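Local coordinates for protein 2-C-methyl-D-erythritol 4-phosphate cytidylyltransferase (Neisseria gonorrhoeae, PDB 1VGW) that probably transfers a cytidylyl group from CTP to 2-C-methyl-D-erythritol 4-phosphate, releasing diphosphate, in the non-mevalonate route to isoprenoid precursors, at residues 6-11 and 99-104; 39-44 and 53-58; 43-48 and 71-76; 77-82 and 92-97; 107-112 and 175-180. All coordinates share one frame; numbering follows the deposited sequence.

Contact 1. Residues 6-11 and 99-104; sequences KNIALI and GLAAET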
# COMPACT_ATOMS: atom_id res chain seq x y z
N LYS B 6 -12.33 -1.46 30.09
CA LYS B 6 -11.68 -2.59 29.46
C LYS B 6 -11.39 -2.47 27.97
O LYS B 6 -12.11 -1.82 27.21
CB LYS B 6 -12.55 -3.86 29.65
CG LYS B 6 -12.62 -4.34 31.09
CD LYS B 6 -13.76 -5.38 31.14
CE LYS B 6 -14.13 -5.74 32.58
NZ LYS B 6 -15.53 -6.33 32.60
N ASN B 7 -10.37 -3.25 27.56
CA ASN B 7 -9.96 -3.33 26.14
C ASN B 7 -10.19 -4.75 25.64
O ASN B 7 -9.47 -5.66 26.12
CB ASN B 7 -8.49 -2.97 26.04
CG ASN B 7 -8.29 -1.47 26.17
OD1 ASN B 7 -8.99 -0.72 25.47
ND2 ASN B 7 -7.37 -1.07 27.01
N ILE B 8 -11.18 -4.95 24.78
CA ILE B 8 -11.52 -6.27 24.27
C ILE B 8 -11.31 -6.46 22.77
O ILE B 8 -11.96 -5.80 21.94
CB ILE B 8 -12.99 -6.59 24.60
CG1 ILE B 8 -13.27 -6.43 26.11
CG2 ILE B 8 -13.41 -7.98 24.16
CD1 ILE B 8 -14.75 -6.30 26.40
N ALA B 9 -10.46 -7.40 22.36
CA ALA B 9 -10.24 -7.66 20.92
C ALA B 9 -11.32 -8.53 20.32
O ALA B 9 -11.74 -9.54 20.95
CB ALA B 9 -8.89 -8.32 20.67
N LEU B 10 -11.84 -8.13 19.16
CA LEU B 10 -12.89 -8.99 18.51
C LEU B 10 -12.41 -9.28 17.07
O LEU B 10 -12.05 -8.39 16.28
CB LEU B 10 -14.25 -8.35 18.54
CG LEU B 10 -15.43 -8.91 17.83
CD1 LEU B 10 -15.89 -10.23 18.45
CD2 LEU B 10 -16.66 -7.97 17.82
N ILE B 11 -12.33 -10.56 16.73
CA ILE B 11 -11.78 -11.01 15.43
C ILE B 11 -12.80 -11.85 14.68
O ILE B 11 -13.15 -12.96 15.08
CB ILE B 11 -10.52 -11.89 15.74
CG1 ILE B 11 -9.40 -11.00 16.31
CG2 ILE B 11 -10.03 -12.60 14.47
CD1 ILE B 11 -8.21 -11.74 16.82
N GLY B 99 -22.60 -9.77 29.32
CA GLY B 99 -22.10 -9.05 30.47
C GLY B 99 -20.59 -8.96 30.49
O GLY B 99 -20.00 -8.34 31.41
N LEU B 100 -19.93 -9.52 29.47
CA LEU B 100 -18.46 -9.45 29.40
C LEU B 100 -18.00 -8.03 29.10
O LEU B 100 -16.90 -7.58 29.43
CB LEU B 100 -17.98 -10.48 28.40
CG LEU B 100 -18.00 -11.94 28.83
CD1 LEU B 100 -17.71 -12.85 27.64
CD2 LEU B 100 -16.98 -12.21 29.93
N ALA B 101 -18.81 -7.25 28.35
CA ALA B 101 -18.48 -5.88 28.07
C ALA B 101 -19.52 -4.91 28.68
O ALA B 101 -20.70 -5.22 28.56
CB ALA B 101 -18.58 -5.58 26.55
N ALA B 102 -19.06 -3.79 29.20
CA ALA B 102 -20.05 -2.74 29.60
C ALA B 102 -20.23 -1.79 28.42
O ALA B 102 -19.29 -1.63 27.58
CB ALA B 102 -19.51 -1.95 30.79
N GLU B 103 -21.30 -0.97 28.45
CA GLU B 103 -21.52 0.01 27.39
C GLU B 103 -20.29 0.83 27.09
O GLU B 103 -20.08 1.24 25.93
CB GLU B 103 -22.66 0.97 27.75
CG GLU B 103 -24.07 0.45 27.60
CD GLU B 103 -24.77 0.89 26.35
OE1 GLU B 103 -25.62 0.13 25.79
OE2 GLU B 103 -24.50 1.98 25.82
N THR B 104 -19.49 1.20 28.09
CA THR B 104 -18.33 2.05 27.89
C THR B 104 -17.00 1.38 27.67
O THR B 104 -15.97 2.11 27.57
CB THR B 104 -18.20 3.05 29.11
OG1 THR B 104 -18.38 2.27 30.31
CG2 THR B 104 -19.29 4.09 29.04
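Ile8 reaches out from the start of strand 7-12 and sets its CD1 against the loop 99-104, 3.9 Å from the methyl CB of Ala101. This is the tight, buried part of the contact. With CG1 lying beside the backbone N (chi1 -54°) and CD1 continuing the chain outward, the isoleucine touches with the end of its longer branch. Ala101, with a single methyl group, lets the loop lie close to that end. CD1 also comes to 3.9 Å from the carbonyl O of Leu100, so the branch meets both a methyl group and a peptide oxygen.

Two residues earlier, the contact loosens towards solvent. Lys6 runs out extended beyond CG and points at the loop; its CD and NZ both approach Leu100 O, but NZ stops at 3.7 Å from that oxygen, too far for a hydrogen bond. The long chain keeps the ammonium group at the partly exposed margin.

Leu95 of helix 84-98 touches Ile8, Leu100 and Ala101, joining loop, helix and strand in one apolar patch. Strand 7-12 itself is flanked by the parallel strands 52-56 and 106-109, and helix 36-45 packs on the side chains of Ala9 and Ile11.

Contact 2. Residues 39-44 and 53-58; sequences HVLGIF and TVVVVS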
# COMPACT_ATOMS: atom_id res chain seq x y z
N HIS B 39 -1.25 -16.86 14.77
CA HIS B 39 -0.29 -15.78 14.79
C HIS B 39 -0.98 -14.48 15.28
O HIS B 39 -0.34 -13.71 15.99
CB HIS B 39 0.29 -15.50 13.42
CG HIS B 39 1.44 -16.37 13.05
ND1 HIS B 39 2.68 -16.24 13.65
CD2 HIS B 39 1.54 -17.38 12.15
CE1 HIS B 39 3.50 -17.14 13.12
NE2 HIS B 39 2.83 -17.83 12.22
N VAL B 40 -2.20 -14.25 14.80
CA VAL B 40 -2.94 -13.06 15.19
C VAL B 40 -3.33 -13.08 16.69
O VAL B 40 -3.22 -12.06 17.36
CB VAL B 40 -4.18 -12.77 14.34
CG1 VAL B 40 -5.06 -11.71 15.05
CG2 VAL B 40 -3.78 -12.14 13.01
N LEU B 41 -3.74 -14.23 17.20
CA LEU B 41 -4.13 -14.34 18.60
C LEU B 41 -2.96 -14.05 19.53
O LEU B 41 -3.12 -13.41 20.57
CB LEU B 41 -4.72 -15.70 18.90
CG LEU B 41 -6.05 -16.00 18.22
CD1 LEU B 41 -6.50 -17.41 18.54
CD2 LEU B 41 -7.13 -14.98 18.65
N GLY B 42 -1.78 -14.45 19.05
CA GLY B 42 -0.53 -14.28 19.72
C GLY B 42 -0.20 -12.84 19.99
O GLY B 42 0.39 -12.51 21.04
N ILE B 43 -0.54 -11.95 19.08
CA ILE B 43 -0.25 -10.52 19.27
C ILE B 43 -1.08 -9.91 20.38
O ILE B 43 -0.59 -9.08 21.14
CB ILE B 43 -0.49 -9.77 17.94
CG1 ILE B 43 0.53 -10.32 16.88
CG2 ILE B 43 -0.32 -8.28 18.09
CD1 ILE B 43 0.07 -9.89 15.46
N PHE B 44 -2.36 -10.26 20.53
CA PHE B 44 -3.22 -9.72 21.55
C PHE B 44 -3.02 -10.37 22.92
O PHE B 44 -2.92 -9.67 23.95
CB PHE B 44 -4.70 -9.83 21.13
CG PHE B 44 -5.01 -8.99 19.92
CD1 PHE B 44 -5.32 -7.65 20.01
CD2 PHE B 44 -4.97 -9.57 18.64
CE1 PHE B 44 -5.55 -6.89 18.88
CE2 PHE B 44 -5.22 -8.82 17.52
CZ PHE B 44 -5.53 -7.48 17.62
N THR B 53 -9.87 -11.53 24.57
CA THR B 53 -9.83 -11.74 23.12
C THR B 53 -10.91 -12.74 22.73
O THR B 53 -11.13 -13.75 23.40
CB THR B 53 -8.44 -12.20 22.67
OG1 THR B 53 -7.49 -11.19 23.00
CG2 THR B 53 -8.37 -12.55 21.21
N VAL B 54 -11.72 -12.37 21.74
CA VAL B 54 -12.78 -13.23 21.26
C VAL B 54 -12.65 -13.42 19.73
O VAL B 54 -12.21 -12.46 19.09
CB VAL B 54 -14.17 -12.66 21.54
CG1 VAL B 54 -15.28 -13.64 21.20
CG2 VAL B 54 -14.31 -12.25 23.03
N VAL B 55 -12.92 -14.61 19.25
CA VAL B 55 -12.87 -14.97 17.84
C VAL B 55 -14.24 -15.53 17.46
O VAL B 55 -14.71 -16.34 18.27
CB VAL B 55 -11.86 -16.11 17.52
CG1 VAL B 55 -11.81 -16.28 15.98
CG2 VAL B 55 -10.48 -15.81 18.04
N VAL B 56 -14.87 -15.03 16.43
CA VAL B 56 -16.19 -15.55 16.06
C VAL B 56 -16.07 -16.35 14.75
O VAL B 56 -15.65 -15.79 13.72
CB VAL B 56 -17.24 -14.46 15.88
CG1 VAL B 56 -18.55 -15.09 15.44
CG2 VAL B 56 -17.45 -13.65 17.15
N VAL B 57 -16.35 -17.65 14.80
CA VAL B 57 -16.29 -18.46 13.60
C VAL B 57 -17.66 -18.99 13.20
O VAL B 57 -18.62 -18.91 13.96
CB VAL B 57 -15.41 -19.71 13.78
CG1 VAL B 57 -13.96 -19.37 13.98
CG2 VAL B 57 -16.02 -20.56 14.91
N SER B 58 -17.67 -19.68 12.05
CA SER B 58 -18.93 -20.29 11.56
C SER B 58 -19.15 -21.56 12.36
O SER B 58 -18.19 -22.16 12.84
CB SER B 58 -18.79 -20.60 10.08
OG SER B 58 -18.46 -21.97 9.85
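Thr53, near the start of the strand, faces helix 36-45 and meets it with both branches of its side chain. Its chi1 of -61° places OG1 beside the backbone N and CG2 anti to it. The hydroxyl oxygen OG1 lies 3.6 Å from Phe44 CB, a van der Waals contact. The methyl CG2 lies 3.7 Å from Leu41 CD2, the two side chains meeting at a slant. A threonine suits this place because its beta-branched shape fits an extended strand while offering one methyl to the buried leucine.

Val54 points to the other face of the sheet, and the next residue to face the helix is Val55. Its CG2, beside the backbone N, approaches Leu41 CD2 to 3.5 Å, and the two side chains cross at about a right angle. One leucine methyl therefore bridges two residues of the same strand face. Leu41 gets there by length: its CB does not aim at the strand, but the chain beyond it carries CD2 across. Phe44 does the reverse, using CB here and sending its ring elsewhere, to an edge-to-face meeting with His110.

Over residues 39-44 and 53-56 the axes run nearly antiparallel, at 157° and 9.8 Å apart, as in the alternating strands and helices of the Rossmann-like GT-A fold. Leu41 also touches Ile11 of strand 7-12 and Val67 of helix 63-70, while strand 52-56 lies between the parallel strands 7-12 and 75-77.

Contact 3. Residues 43-48 and 71-76; sequences IFERHE and FPQVRV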
# COMPACT_ATOMS: atom_id res chain seq x y z
N ILE B 43 -0.54 -11.95 19.08
CA ILE B 43 -0.25 -10.52 19.27
C ILE B 43 -1.08 -9.91 20.38
O ILE B 43 -0.59 -9.08 21.14
CB ILE B 43 -0.49 -9.77 17.94
CG1 ILE B 43 0.53 -10.32 16.88
CG2 ILE B 43 -0.32 -8.28 18.09
CD1 ILE B 43 0.07 -9.89 15.46
N PHE B 44 -2.36 -10.26 20.53
CA PHE B 44 -3.22 -9.72 21.55
C PHE B 44 -3.02 -10.37 22.92
O PHE B 44 -2.92 -9.67 23.95
CB PHE B 44 -4.70 -9.83 21.13
CG PHE B 44 -5.01 -8.99 19.92
CD1 PHE B 44 -5.32 -7.65 20.01
CD2 PHE B 44 -4.97 -9.57 18.64
CE1 PHE B 44 -5.55 -6.89 18.88
CE2 PHE B 44 -5.22 -8.82 17.52
CZ PHE B 44 -5.53 -7.48 17.62
N GLU B 45 -2.94 -11.71 22.96
CA GLU B 45 -2.73 -12.43 24.20
C GLU B 45 -1.45 -12.03 24.91
O GLU B 45 -1.45 -12.02 26.16
CB GLU B 45 -2.83 -13.93 24.03
CG GLU B 45 -4.29 -14.33 23.67
CD GLU B 45 -5.08 -14.57 24.95
OE1 GLU B 45 -6.17 -13.98 25.13
OE2 GLU B 45 -4.59 -15.37 25.78
N ARG B 46 -0.43 -11.55 24.20
CA ARG B 46 0.78 -11.10 24.87
C ARG B 46 0.81 -9.62 25.17
O ARG B 46 1.82 -9.09 25.67
CB ARG B 46 2.01 -11.49 24.04
CG ARG B 46 2.54 -10.43 23.10
CD ARG B 46 3.94 -10.80 22.56
NE ARG B 46 3.82 -11.51 21.29
CZ ARG B 46 3.31 -12.71 21.11
NH1 ARG B 46 2.85 -13.44 22.14
NH2 ARG B 46 3.20 -13.22 19.89
N HIS B 47 -0.22 -8.87 24.81
CA HIS B 47 -0.23 -7.42 25.01
C HIS B 47 -0.89 -7.07 26.33
O HIS B 47 -2.07 -7.35 26.56
CB HIS B 47 -0.98 -6.76 23.84
CG HIS B 47 -0.57 -5.34 23.66
ND1 HIS B 47 0.36 -4.96 22.71
CD2 HIS B 47 -0.93 -4.22 24.32
CE1 HIS B 47 0.57 -3.66 22.80
NE2 HIS B 47 -0.21 -3.18 23.77
N GLU B 48 -0.13 -6.43 27.20
CA GLU B 48 -0.56 -6.11 28.54
C GLU B 48 -1.86 -5.35 28.69
O GLU B 48 -2.68 -5.69 29.57
CB GLU B 48 0.59 -5.38 29.28
CG GLU B 48 1.90 -6.14 29.19
CD GLU B 48 3.00 -5.54 30.05
OE1 GLU B 48 3.23 -6.07 31.17
OE2 GLU B 48 3.64 -4.55 29.63
N PHE B 71 -5.13 -21.70 22.99
CA PHE B 71 -5.41 -20.46 23.70
C PHE B 71 -6.62 -20.62 24.63
O PHE B 71 -7.78 -20.27 24.34
CB PHE B 71 -5.66 -19.33 22.68
CG PHE B 71 -4.43 -18.94 21.90
CD1 PHE B 71 -4.20 -19.50 20.64
CD2 PHE B 71 -3.48 -18.09 22.40
CE1 PHE B 71 -3.06 -19.22 19.92
CE2 PHE B 71 -2.34 -17.79 21.69
CZ PHE B 71 -2.12 -18.36 20.45
N PRO B 72 -6.40 -21.24 25.80
CA PRO B 72 -7.45 -21.52 26.75
C PRO B 72 -8.20 -20.29 27.22
O PRO B 72 -9.43 -20.32 27.37
CB PRO B 72 -6.77 -22.32 27.85
CG PRO B 72 -5.34 -21.92 27.76
CD PRO B 72 -5.07 -21.66 26.30
N GLN B 73 -7.54 -19.14 27.34
CA GLN B 73 -8.28 -17.95 27.74
C GLN B 73 -9.03 -17.26 26.62
O GLN B 73 -9.92 -16.43 26.89
CB GLN B 73 -7.37 -16.96 28.50
CG GLN B 73 -7.25 -17.37 29.96
CD GLN B 73 -6.18 -16.61 30.69
OE1 GLN B 73 -5.24 -16.06 30.11
NE2 GLN B 73 -6.28 -16.62 32.02
N VAL B 74 -8.70 -17.52 25.35
CA VAL B 74 -9.44 -16.90 24.25
C VAL B 74 -10.82 -17.51 24.13
O VAL B 74 -11.05 -18.69 24.35
CB VAL B 74 -8.65 -17.13 22.94
CG1 VAL B 74 -9.46 -16.80 21.70
CG2 VAL B 74 -7.36 -16.36 22.98
N ARG B 75 -11.83 -16.68 23.77
CA ARG B 75 -13.18 -17.25 23.66
C ARG B 75 -13.54 -17.51 22.21
O ARG B 75 -13.55 -16.57 21.41
CB ARG B 75 -14.17 -16.30 24.31
CG ARG B 75 -13.72 -15.94 25.75
CD ARG B 75 -14.95 -16.13 26.65
NE ARG B 75 -14.66 -15.59 28.00
CZ ARG B 75 -15.44 -15.92 29.02
NH1 ARG B 75 -16.47 -16.71 28.80
NH2 ARG B 75 -15.20 -15.44 30.22
N VAL B 76 -13.85 -18.77 21.88
CA VAL B 76 -14.17 -19.11 20.51
C VAL B 76 -15.66 -19.26 20.38
O VAL B 76 -16.20 -20.30 20.78
CB VAL B 76 -13.40 -20.38 20.07
CG1 VAL B 76 -13.96 -20.96 18.78
CG2 VAL B 76 -11.91 -20.09 19.87
O HOH W 1 -5.08 -18.25 26.48
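Glu45, in the last turn of helix 36-45, lays its side chain over the turn that leads into strand 75-77. Its CG stands beside the backbone N (chi1 -67°), and the chain then bends at chi2 (-89°), so the carboxylate folds along Val74. The methyl Val74 CG2 receives it, 3.4 Å from OE1 and 3.7 Å from CG of Glu45, the two side chains crossing at a slant. Valine's CG2 can do this because CG1 is turned anti to the backbone N, which leaves CG2 beside it.

Phe71 and Glu45 lie side by side, pointing opposite ways. The methylene Glu45 CG meets the ring atom Phe71 CD2 at 4.1 Å. The carboxylate and ring planes are nearly perpendicular, 80° apart.

The other oxygen, OE2, accepts a hydrogen bond from a water at 3.0 Å. That water in turn accepts one from Gln73 N at 2.8 Å, within the type I turn running from Phe71 to Val74.

The atoms of one side chain thus have separate tasks: CG serves Phe71, OE1 and CD rest against the Val74 methyl, and OE2 is bridged to Gln73 N. The polar link between the two segments runs through a single water, to which the turn amide gives its hydrogen and which gives one to the carboxylate.

Contact 4. Residues 77-82 and 92-97; sequences WKNGGQ and VAKLLE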
# COMPACT_ATOMS: atom_id res chain seq x y z
N TRP B 77 -16.36 -18.27 19.82
CA TRP B 77 -17.82 -18.37 19.70
C TRP B 77 -18.24 -18.84 18.31
O TRP B 77 -17.66 -18.44 17.29
CB TRP B 77 -18.48 -17.00 19.99
CG TRP B 77 -18.37 -16.57 21.43
CD1 TRP B 77 -18.05 -17.36 22.51
CD2 TRP B 77 -18.65 -15.26 21.94
NE1 TRP B 77 -18.09 -16.61 23.65
CE2 TRP B 77 -18.47 -15.32 23.34
CE3 TRP B 77 -19.06 -14.06 21.36
CZ2 TRP B 77 -18.63 -14.20 24.17
CZ3 TRP B 77 -19.21 -12.95 22.18
CH2 TRP B 77 -19.00 -13.03 23.57
N LYS B 78 -19.31 -19.63 18.23
CA LYS B 78 -19.71 -20.15 16.91
C LYS B 78 -21.00 -19.57 16.41
O LYS B 78 -21.95 -20.28 16.08
CB LYS B 78 -19.74 -21.69 16.93
CG LYS B 78 -18.38 -22.30 17.28
CD LYS B 78 -18.42 -23.80 17.24
CE LYS B 78 -17.06 -24.40 17.60
NZ LYS B 78 -17.17 -25.87 17.78
N ASN B 79 -21.06 -18.25 16.32
CA ASN B 79 -22.26 -17.59 15.85
C ASN B 79 -21.88 -16.58 14.76
O ASN B 79 -22.35 -15.45 14.75
CB ASN B 79 -23.05 -16.91 16.96
CG ASN B 79 -22.18 -15.93 17.73
OD1 ASN B 79 -21.27 -16.36 18.41
ND2 ASN B 79 -22.44 -14.64 17.59
N GLY B 80 -21.06 -17.08 13.85
CA GLY B 80 -20.64 -16.31 12.69
C GLY B 80 -21.90 -16.03 11.83
O GLY B 80 -22.91 -16.70 12.00
N GLY B 81 -21.81 -15.01 10.98
CA GLY B 81 -22.96 -14.67 10.14
C GLY B 81 -22.70 -15.17 8.71
O GLY B 81 -21.78 -15.95 8.48
N GLN B 82 -23.52 -14.66 7.80
CA GLN B 82 -23.37 -15.01 6.39
C GLN B 82 -22.40 -14.05 5.73
O GLN B 82 -21.99 -14.28 4.59
CB GLN B 82 -24.71 -15.09 5.67
CG GLN B 82 -25.56 -16.28 6.12
CD GLN B 82 -27.02 -16.16 5.77
OE1 GLN B 82 -27.73 -17.18 5.64
NE2 GLN B 82 -27.53 -14.95 5.61
N VAL B 92 -20.42 -8.37 18.89
CA VAL B 92 -20.68 -7.19 19.74
C VAL B 92 -21.96 -7.38 20.54
O VAL B 92 -21.93 -7.17 21.76
CB VAL B 92 -20.77 -5.90 18.92
CG1 VAL B 92 -21.13 -4.70 19.81
CG2 VAL B 92 -19.48 -5.61 18.16
N ALA B 93 -23.06 -7.83 19.95
CA ALA B 93 -24.29 -8.04 20.70
C ALA B 93 -24.13 -9.04 21.82
O ALA B 93 -24.64 -8.89 22.94
CB ALA B 93 -25.43 -8.50 19.80
N LYS B 94 -23.50 -10.18 21.49
CA LYS B 94 -23.27 -11.21 22.50
C LYS B 94 -22.33 -10.72 23.58
O LYS B 94 -22.60 -11.00 24.75
CB LYS B 94 -22.83 -12.51 21.82
CG LYS B 94 -22.60 -13.68 22.73
CD LYS B 94 -22.77 -15.05 22.07
CE LYS B 94 -21.99 -16.08 22.90
NZ LYS B 94 -22.45 -17.47 22.69
N LEU B 95 -21.32 -9.89 23.30
CA LEU B 95 -20.45 -9.39 24.38
C LEU B 95 -21.24 -8.58 25.43
O LEU B 95 -20.90 -8.53 26.63
CB LEU B 95 -19.29 -8.58 23.83
CG LEU B 95 -18.03 -9.26 23.33
CD1 LEU B 95 -17.20 -8.35 22.42
CD2 LEU B 95 -17.12 -9.73 24.46
N LEU B 96 -22.23 -7.81 24.98
CA LEU B 96 -23.07 -6.99 25.83
C LEU B 96 -24.11 -7.87 26.54
O LEU B 96 -24.19 -7.94 27.75
CB LEU B 96 -23.81 -5.96 25.01
CG LEU B 96 -23.38 -4.55 24.78
CD1 LEU B 96 -22.34 -3.97 25.69
CD2 LEU B 96 -23.11 -4.26 23.33
N GLU B 97 -24.86 -8.67 25.77
CA GLU B 97 -25.91 -9.53 26.33
C GLU B 97 -25.32 -10.41 27.42
O GLU B 97 -25.93 -10.70 28.46
CB GLU B 97 -26.54 -10.38 25.25
CG GLU B 97 -27.86 -11.02 25.55
CD GLU B 97 -27.93 -11.89 26.78
OE1 GLU B 97 -28.76 -11.60 27.68
OE2 GLU B 97 -27.13 -12.86 26.90
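Trp77 and Lys94 form a cation-pi pair at the crossover between strand 75-77 and helix 84-98, part of the Rossmann-like alternation of strands and helices in this GT-A-type nucleotidyltransferase. Trp77, at the end of the strand, points its side chain to the helix and presents one face of the indole to the lysine. Lys94 leaves the helix with CG anti to the backbone N (chi1 -178°) and stays extended, so its whole chain travels over the ring system. CB and CG pass the six-membered ring, with CG 3.5 Å from Trp77 CZ3. Farther out, CE makes a CH-pi contact with the five-membered ring, 3.7 Å from its centroid. A tryptophan suits the place because its two fused rings are long enough to underlie both the aliphatic and the charged parts of a lysine.

Beyond the face, the outer corner of the indole meets the next residue of the helix: Trp77 CH2 lies 3.9 Å from Leu95 CG, the side chains crossing at about a right angle. Trp77 also touches Val54 and Leu100, which places the ring between the sheet and the loop after the helix.

Two residues on, Asn79 points back to the helix. Its OD1 comes no nearer than 4.2 Å to Lys94 CD, a loose contact, while its carbonyl O is held by Asn90 ND2 from an earlier turn of the helix. At the tip of the lysine, NZ sits 4.3 Å from the centroid of the five-membered ring and only 6° off the ring normal.

Contact 5. Residues 107-112 and 175-180; sequences ILVHDA and GLLHRA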
# COMPACT_ATOMS: atom_id res chain seq x y z
N ILE B 107 -14.09 -1.97 22.17
CA ILE B 107 -14.06 -3.22 21.34
C ILE B 107 -13.09 -3.00 20.17
O ILE B 107 -13.31 -1.98 19.45
CB ILE B 107 -15.42 -3.48 20.73
CG1 ILE B 107 -16.56 -3.53 21.75
CG2 ILE B 107 -15.45 -4.71 19.82
CD1 ILE B 107 -16.48 -4.62 22.79
N LEU B 108 -11.96 -3.68 20.09
CA LEU B 108 -11.02 -3.49 18.96
C LEU B 108 -11.27 -4.53 17.85
O LEU B 108 -10.98 -5.72 18.10
CB LEU B 108 -9.58 -3.60 19.44
CG LEU B 108 -8.97 -2.47 20.24
CD1 LEU B 108 -9.51 -2.47 21.71
CD2 LEU B 108 -7.46 -2.60 20.32
N VAL B 109 -11.91 -4.18 16.76
CA VAL B 109 -12.27 -5.09 15.66
C VAL B 109 -11.11 -5.29 14.69
O VAL B 109 -10.66 -4.38 14.02
CB VAL B 109 -13.54 -4.68 14.93
CG1 VAL B 109 -14.15 -5.80 14.05
CG2 VAL B 109 -14.68 -4.27 15.90
N HIS B 110 -10.53 -6.50 14.66
CA HIS B 110 -9.34 -6.76 13.83
C HIS B 110 -9.52 -7.87 12.80
O HIS B 110 -10.10 -8.89 13.14
CB HIS B 110 -8.16 -7.17 14.72
CG HIS B 110 -6.84 -7.16 14.03
ND1 HIS B 110 -6.25 -6.01 13.55
CD2 HIS B 110 -5.97 -8.16 13.75
CE1 HIS B 110 -5.06 -6.31 12.99
NE2 HIS B 110 -4.89 -7.61 13.12
N ASP B 111 -9.00 -7.65 11.59
CA ASP B 111 -9.08 -8.71 10.52
C ASP B 111 -8.26 -9.96 10.89
O ASP B 111 -7.11 -9.84 11.32
CB ASP B 111 -8.43 -8.13 9.27
CG ASP B 111 -9.24 -7.11 8.52
OD1 ASP B 111 -8.62 -6.15 8.01
OD2 ASP B 111 -10.47 -7.23 8.43
N ALA B 112 -8.79 -11.15 10.75
CA ALA B 112 -8.11 -12.42 10.97
C ALA B 112 -6.86 -12.62 10.11
O ALA B 112 -5.94 -13.36 10.47
CB ALA B 112 -9.07 -13.58 10.59
N GLY B 175 -21.24 0.23 23.31
CA GLY B 175 -22.57 0.79 23.08
C GLY B 175 -22.63 1.67 21.84
O GLY B 175 -23.61 1.55 21.06
N LEU B 176 -21.64 2.50 21.56
CA LEU B 176 -21.61 3.28 20.32
C LEU B 176 -21.54 2.39 19.07
O LEU B 176 -22.22 2.62 18.05
CB LEU B 176 -20.35 4.19 20.35
CG LEU B 176 -20.08 5.00 19.11
CD1 LEU B 176 -21.22 5.96 18.78
CD2 LEU B 176 -18.77 5.78 19.25
N LEU B 177 -20.72 1.31 19.11
CA LEU B 177 -20.60 0.35 17.99
C LEU B 177 -21.87 -0.44 17.81
O LEU B 177 -22.45 -0.57 16.71
CB LEU B 177 -19.41 -0.59 18.28
CG LEU B 177 -18.86 -1.46 17.16
CD1 LEU B 177 -18.55 -0.66 15.89
CD2 LEU B 177 -17.57 -2.19 17.62
N HIS B 178 -22.44 -1.00 18.88
CA HIS B 178 -23.73 -1.70 18.73
C HIS B 178 -24.78 -0.77 18.09
O HIS B 178 -25.55 -1.11 17.19
CB HIS B 178 -24.21 -2.11 20.12
CG HIS B 178 -25.46 -2.89 20.16
ND1 HIS B 178 -25.62 -4.11 19.55
CD2 HIS B 178 -26.66 -2.62 20.79
CE1 HIS B 178 -26.84 -4.56 19.77
NE2 HIS B 178 -27.50 -3.69 20.50
N ARG B 179 -24.80 0.50 18.53
CA ARG B 179 -25.73 1.46 17.99
C ARG B 179 -25.53 1.69 16.50
O ARG B 179 -26.50 1.60 15.74
CB ARG B 179 -25.60 2.80 18.75
CG ARG B 179 -26.90 3.50 19.01
CD ARG B 179 -27.30 3.44 20.49
NE ARG B 179 -26.21 3.59 21.40
CZ ARG B 179 -26.14 4.10 22.59
NH1 ARG B 179 -25.02 4.12 23.29
NH2 ARG B 179 -27.25 4.65 23.12
N ALA B 180 -24.33 2.02 16.07
CA ALA B 180 -24.01 2.34 14.69
C ALA B 180 -24.23 1.23 13.66
O ALA B 180 -24.58 1.52 12.52
CB ALA B 180 -22.55 2.80 14.58
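Leu177 packs from helix 174-180 onto strand 106-109, and its side chain can be followed outward atom by atom. CB points towards the strand but makes no close contact with it. CG stands anti to the backbone N (chi1 -166°), which extends the side chain across the 8.2 Å between Ile107 CA and Leu177 CA, but makes no close approach. At the tip CD1 takes another direction and stays beyond contact distance, while CD2 does the touching. It lies 4.0 Å from Ile107 CG2 and 4.0 Å from Val109 CG2, meeting both side chains at a slant. It is also 4.0 Å from Ile107 CB. One methyl is therefore shared by two residues that project from the same face of the strand, with Leu108 between them turned away.

The beta-branched Ile107 and Val109 suit the extended backbone and give this face methyl groups close to the main chain; the longer leucine spans the distance from the helix. Nearby, Val92 of helix 84-98, Phe172 and Glu192 also touch Leu177.

Chemically the meeting is wholly apolar and buried: carbon touches carbon at ordinary van der Waals separations, so dispersion and the exclusion of water account for the attachment.

How the contacts relate
The five contacts dress one sheet. Contacts 1, 2 and 5 use strands 7-12, 52-56 and 106-109, with 7-12 in the middle: Ala9 O meets Val54 N at 2.9 Å on one edge, and Ile8 O meets Leu108 N at 2.8 Å on the other. Contacts 2 and 3, with centres 7 Å apart, share helix 36-45. Contacts 4 and 5 join where Val92 CG2 reaches Leu177 CD2 at 4.0 Å, and the Leu95 O to Ala101 N pair, at 3.0 Å, links contact 4 to contact 1. Contact 5 comes nearest a predicted substrate-positioning residue: the side chain of Val109 lies about 11 Å from that of Lys214.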